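Local atomic coordinates of adenylation domain (Streptomyces sp., PDB entry 5N9X), a protein that is an adenylation domain of the ANL superfamily of AMP-binding enzymes, with ATP and threonine bound in the model. Residues H431-V442 and V492-Y502. Numbering follows the deposited sequence.
Sequences HRIELSDVEAAV and VLPSYMQPSQY
H431 and Y496 lie ring on ring in an offset stack, centroids 4.1 Å apart and planes at 20°, slipped so that Y496 CB sits over the imidazole face and H431 CB against Y496 CD2 (3.2 Å). Y496 reaches that place because its CG stands between the backbone N and the carbonyl carbon (chi1 71°). The far face of the phenol is backed by M497 CG, and R432 O lies at the edge of the Y496 ring, in its plane, 3.6 Å from Y496 CE2.

Further along, V438 is the bump of helix 435-443. V438 CG1, anti to the backbone N, enters a hollow formed by M497 O (3.3 Å), L493 CD1 and P499 CG. M497 bends at its sulfur and lays M497 CE against D437 CB (3.9 Å), close to V438 CG2 and E434 O. One turn on, the small A441 leaves a shallow seat for the branched end of L493; A441 CB lies 3.6 Å from L493 CG, with V492 CG1 alongside. V442 CG2 meets the edge of the Y502 ring.

The contact thus packs strand 431-434 and the following helix of the C-terminal domain against the 3-10 turn and loop linking helix 482-492 to strand 501-505. E434 OE2 is bonded to Q425. No hydrogen bond crosses between the segments: shape complementarity around buried V438, A441 and M497 carries the join, with the H431-Y496 stack at its exposed end.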
loop_
_atom_site.group_PDB
_atom_site.type_symbol
_atom_site.label_atom_id
_atom_site.label_comp_id
_atom_site.label_asym_id
_atom_site.label_seq_id
_atom_site.Cartn_x
_atom_site.Cartn_y
_atom_site.Cartn_z
ATOM N N HIS A 431 13.409 25.973 16.322
ATOM C CA HIS A 431 13.684 24.567 16.586
ATOM C C HIS A 431 13.272 23.657 15.446
ATOM O O HIS A 431 12.316 23.932 14.728
ATOM C CB HIS A 431 12.962 24.091 17.838
ATOM C CG HIS A 431 13.278 24.869 19.077
ATOM N ND1 HIS A 431 14.422 24.653 19.819
ATOM C CD2 HIS A 431 12.568 25.806 19.751
ATOM C CE1 HIS A 431 14.417 25.447 20.872
ATOM N NE2 HIS A 431 13.304 26.158 20.857
ATOM N N ARG A 432 13.987 22.541 15.308
ATOM C CA ARG A 432 13.637 21.470 14.361
ATOM C C ARG A 432 12.867 20.369 15.074
ATOM O O ARG A 432 13.326 19.865 16.105
ATOM C CB ARG A 432 14.871 20.858 13.713
ATOM C CG ARG A 432 14.551 19.690 12.798
ATOM C CD ARG A 432 15.780 18.874 12.443
ATOM N NE ARG A 432 16.438 19.363 11.237
ATOM C CZ ARG A 432 17.321 18.658 10.539
ATOM N NH1 ARG A 432 17.642 17.431 10.924
ATOM N NH2 ARG A 432 17.878 19.174 9.455
ATOM N N ILE A 433 11.699 20.014 14.544
ATOM C CA ILE A 433 10.856 19.022 15.177
ATOM C C ILE A 433 10.633 17.817 14.277
ATOM O O ILE A 433 10.212 17.945 13.119
ATOM C CB ILE A 433 9.502 19.621 15.579
ATOM C CG1 ILE A 433 9.707 20.782 16.557
ATOM C CG2 ILE A 433 8.610 18.563 16.209
ATOM C CD1 ILE A 433 8.570 21.784 16.613
ATOM N N GLU A 434 10.946 16.654 14.834
ATOM C CA GLU A 434 10.531 15.382 14.278
ATOM C C GLU A 434 9.102 15.092 14.707
ATOM O O GLU A 434 8.901 14.568 15.804
ATOM C CB GLU A 434 11.451 14.268 14.761
ATOM C CG GLU A 434 12.905 14.594 14.570
ATOM C CD GLU A 434 13.330 14.457 13.135
ATOM O OE1 GLU A 434 12.726 13.627 12.421
ATOM O OE2 GLU A 434 14.262 15.182 12.721
ATOM N N LEU A 435 8.122 15.443 13.872
ATOM C CA LEU A 435 6.714 15.254 14.221
ATOM C C LEU A 435 6.469 13.791 14.610
ATOM O O LEU A 435 5.730 13.488 15.550
ATOM C CB LEU A 435 5.804 15.680 13.057
ATOM C CG LEU A 435 5.792 17.197 12.739
ATOM C CD1 LEU A 435 5.064 17.518 11.453
ATOM C CD2 LEU A 435 5.230 18.039 13.877
ATOM N N SER A 436 7.133 12.888 13.903
ATOM C CA SER A 436 6.996 11.462 14.143
ATOM C C SER A 436 7.509 11.002 15.522
ATOM O O SER A 436 6.972 10.059 16.086
ATOM C CB SER A 436 7.710 10.701 13.024
ATOM O OG SER A 436 7.589 9.308 13.201
ATOM N N ASP A 437 8.534 11.663 16.052
ATOM C CA ASP A 437 9.004 11.413 17.431
ATOM C C ASP A 437 8.015 11.855 18.509
ATOM O O ASP A 437 7.876 11.198 19.552
ATOM C CB ASP A 437 10.327 12.127 17.696
ATOM C CG ASP A 437 11.490 11.525 16.931
ATOM O OD1 ASP A 437 11.282 10.592 16.115
ATOM O OD2 ASP A 437 12.622 12.026 17.132
ATOM N N VAL A 438 7.348 12.981 18.278
ATOM C CA VAL A 438 6.312 13.451 19.200
ATOM C C VAL A 438 5.192 12.437 19.258
ATOM O O VAL A 438 4.642 12.129 20.325
ATOM C CB VAL A 438 5.711 14.793 18.770
ATOM C CG1 VAL A 438 5.011 15.442 19.943
ATOM C CG2 VAL A 438 6.790 15.684 18.175
ATOM N N GLU A 439 4.864 11.941 18.073
ATOM C CA GLU A 439 3.777 11.009 17.890
ATOM C C GLU A 439 4.071 9.777 18.735
ATOM O O GLU A 439 3.237 9.354 19.527
ATOM C CB GLU A 439 3.626 10.646 16.403
ATOM C CG GLU A 439 2.576 11.422 15.618
ATOM C CD GLU A 439 2.833 11.378 14.097
ATOM O OE1 GLU A 439 3.267 10.314 13.577
ATOM O OE2 GLU A 439 2.608 12.412 13.423
ATOM N N ALA A 440 5.264 9.214 18.567
ATOM C CA ALA A 440 5.656 8.027 19.317
ATOM C C ALA A 440 5.645 8.310 20.810
ATOM O O ALA A 440 5.210 7.468 21.591
ATOM C CB ALA A 440 7.031 7.536 18.883
ATOM N N ALA A 441 6.108 9.493 21.203
ATOM C CA ALA A 441 6.097 9.864 22.614
ATOM C C ALA A 441 4.667 9.904 23.165
ATOM O O ALA A 441 4.430 9.507 24.307
ATOM C CB ALA A 441 6.793 11.204 22.831
ATOM N N VAL A 442 3.719 10.398 22.376
ATOM C CA VAL A 442 2.336 10.381 22.809
ATOM C C VAL A 442 1.844 8.930 22.877
ATOM O O VAL A 442 1.221 8.528 23.857
ATOM C CB VAL A 442 1.437 11.238 21.877
ATOM C CG1 VAL A 442 -0.040 10.971 22.153
ATOM C CG2 VAL A 442 1.745 12.733 22.060
ATOM N N VAL A 492 8.572 12.958 28.753
ATOM C CA VAL A 492 9.256 12.261 27.679
ATOM C C VAL A 492 9.983 13.194 26.725
ATOM O O VAL A 492 10.998 12.828 26.138
ATOM C CB VAL A 492 8.238 11.415 26.885
ATOM C CG1 VAL A 492 8.920 10.235 26.212
ATOM C CG2 VAL A 492 7.156 10.918 27.812
ATOM N N LEU A 493 9.460 14.397 26.554
ATOM C CA LEU A 493 9.947 15.268 25.486
ATOM C C LEU A 493 10.464 16.601 25.976
ATOM O O LEU A 493 9.978 17.132 26.959
ATOM C CB LEU A 493 8.828 15.537 24.482
ATOM C CG LEU A 493 8.390 14.363 23.629
ATOM C CD1 LEU A 493 7.282 14.836 22.682
ATOM C CD2 LEU A 493 9.566 13.756 22.871
ATOM N N PRO A 494 11.427 17.173 25.260
ATOM C CA PRO A 494 11.732 18.578 25.562
ATOM C C PRO A 494 10.541 19.513 25.278
ATOM O O PRO A 494 9.637 19.167 24.500
ATOM C CB PRO A 494 12.942 18.872 24.666
ATOM C CG PRO A 494 12.825 17.880 23.532
ATOM C CD PRO A 494 12.205 16.648 24.124
ATOM N N SER A 495 10.539 20.665 25.949
ATOM C CA SER A 495 9.408 21.593 25.972
ATOM C C SER A 495 8.963 22.118 24.608
ATOM O O SER A 495 7.762 22.261 24.356
ATOM C CB SER A 495 9.747 22.779 26.874
ATOM O OG SER A 495 9.698 22.399 28.236
ATOM N N TYR A 496 9.929 22.417 23.745
ATOM C CA TYR A 496 9.637 22.885 22.389
ATOM C C TYR A 496 8.952 21.811 21.538
ATOM O O TYR A 496 8.306 22.120 20.536
ATOM C CB TYR A 496 10.924 23.375 21.691
ATOM C CG TYR A 496 11.958 22.324 21.266
ATOM C CD1 TYR A 496 12.885 21.798 22.169
ATOM C CD2 TYR A 496 12.018 21.880 19.951
ATOM C CE1 TYR A 496 13.843 20.855 21.765
ATOM C CE2 TYR A 496 12.962 20.948 19.534
ATOM C CZ TYR A 496 13.871 20.436 20.444
ATOM O OH TYR A 496 14.790 19.504 20.013
ATOM N N MET A 497 9.086 20.554 21.951
ATOM C CA MET A 497 8.499 19.440 21.214
ATOM C C MET A 497 7.142 19.008 21.745
ATOM O O MET A 497 6.579 18.038 21.254
ATOM C CB MET A 497 9.438 18.230 21.223
ATOM C CG MET A 497 10.598 18.313 20.239
ATOM S SD MET A 497 11.635 16.849 20.362
ATOM C CE MET A 497 10.824 15.742 19.200
ATOM N N GLN A 498 6.621 19.719 22.742
ATOM C CA GLN A 498 5.363 19.341 23.377
ATOM C C GLN A 498 4.176 19.972 22.671
ATOM O O GLN A 498 4.157 21.185 22.452
ATOM C CB GLN A 498 5.396 19.720 24.860
ATOM C CG GLN A 498 6.078 18.654 25.741
ATOM C CD GLN A 498 6.738 19.233 26.998
ATOM O OE1 GLN A 498 6.398 20.320 27.442
ATOM N NE2 GLN A 498 7.677 18.493 27.577
ATOM N N PRO A 499 3.190 19.136 22.283
ATOM C CA PRO A 499 1.992 19.609 21.576
ATOM C C PRO A 499 1.249 20.665 22.376
ATOM O O PRO A 499 1.069 20.523 23.583
ATOM C CB PRO A 499 1.151 18.335 21.407
ATOM C CG PRO A 499 2.157 17.208 21.486
ATOM C CD PRO A 499 3.162 17.679 22.499
ATOM N N SER A 500 0.846 21.732 21.696
ATOM C CA SER A 500 0.199 22.871 22.330
ATOM C C SER A 500 -1.277 22.622 22.579
ATOM O O SER A 500 -1.878 23.236 23.454
ATOM C CB SER A 500 0.389 24.120 21.462
ATOM O OG SER A 500 -0.751 24.951 21.529
ATOM N N GLN A 501 -1.860 21.721 21.795
ATOM C CA GLN A 501 -3.286 21.423 21.891
ATOM C C GLN A 501 -3.505 19.943 21.583
ATOM O O GLN A 501 -2.851 19.392 20.698
ATOM C CB GLN A 501 -4.113 22.320 20.933
ATOM C CG GLN A 501 -5.594 22.508 21.332
ATOM C CD GLN A 501 -6.215 23.841 20.843
ATOM O OE1 GLN A 501 -5.541 24.870 20.754
ATOM N NE2 GLN A 501 -7.508 23.807 20.520
ATOM N N TYR A 502 -4.403 19.296 22.326
ATOM C CA TYR A 502 -4.696 17.866 22.140
ATOM C C TYR A 502 -6.146 17.714 21.777
ATOM O O TYR A 502 -6.989 18.379 22.372
ATOM C CB TYR A 502 -4.410 17.064 23.418
ATOM C CG TYR A 502 -2.953 16.961 23.740
ATOM C CD1 TYR A 502 -2.355 17.883 24.585
ATOM C CD2 TYR A 502 -2.171 15.935 23.222
ATOM C CE1 TYR A 502 -1.026 17.805 24.890
ATOM C CE2 TYR A 502 -0.824 15.850 23.530
ATOM C CZ TYR A 502 -0.261 16.790 24.364
ATOM O OH TYR A 502 1.075 16.739 24.688
#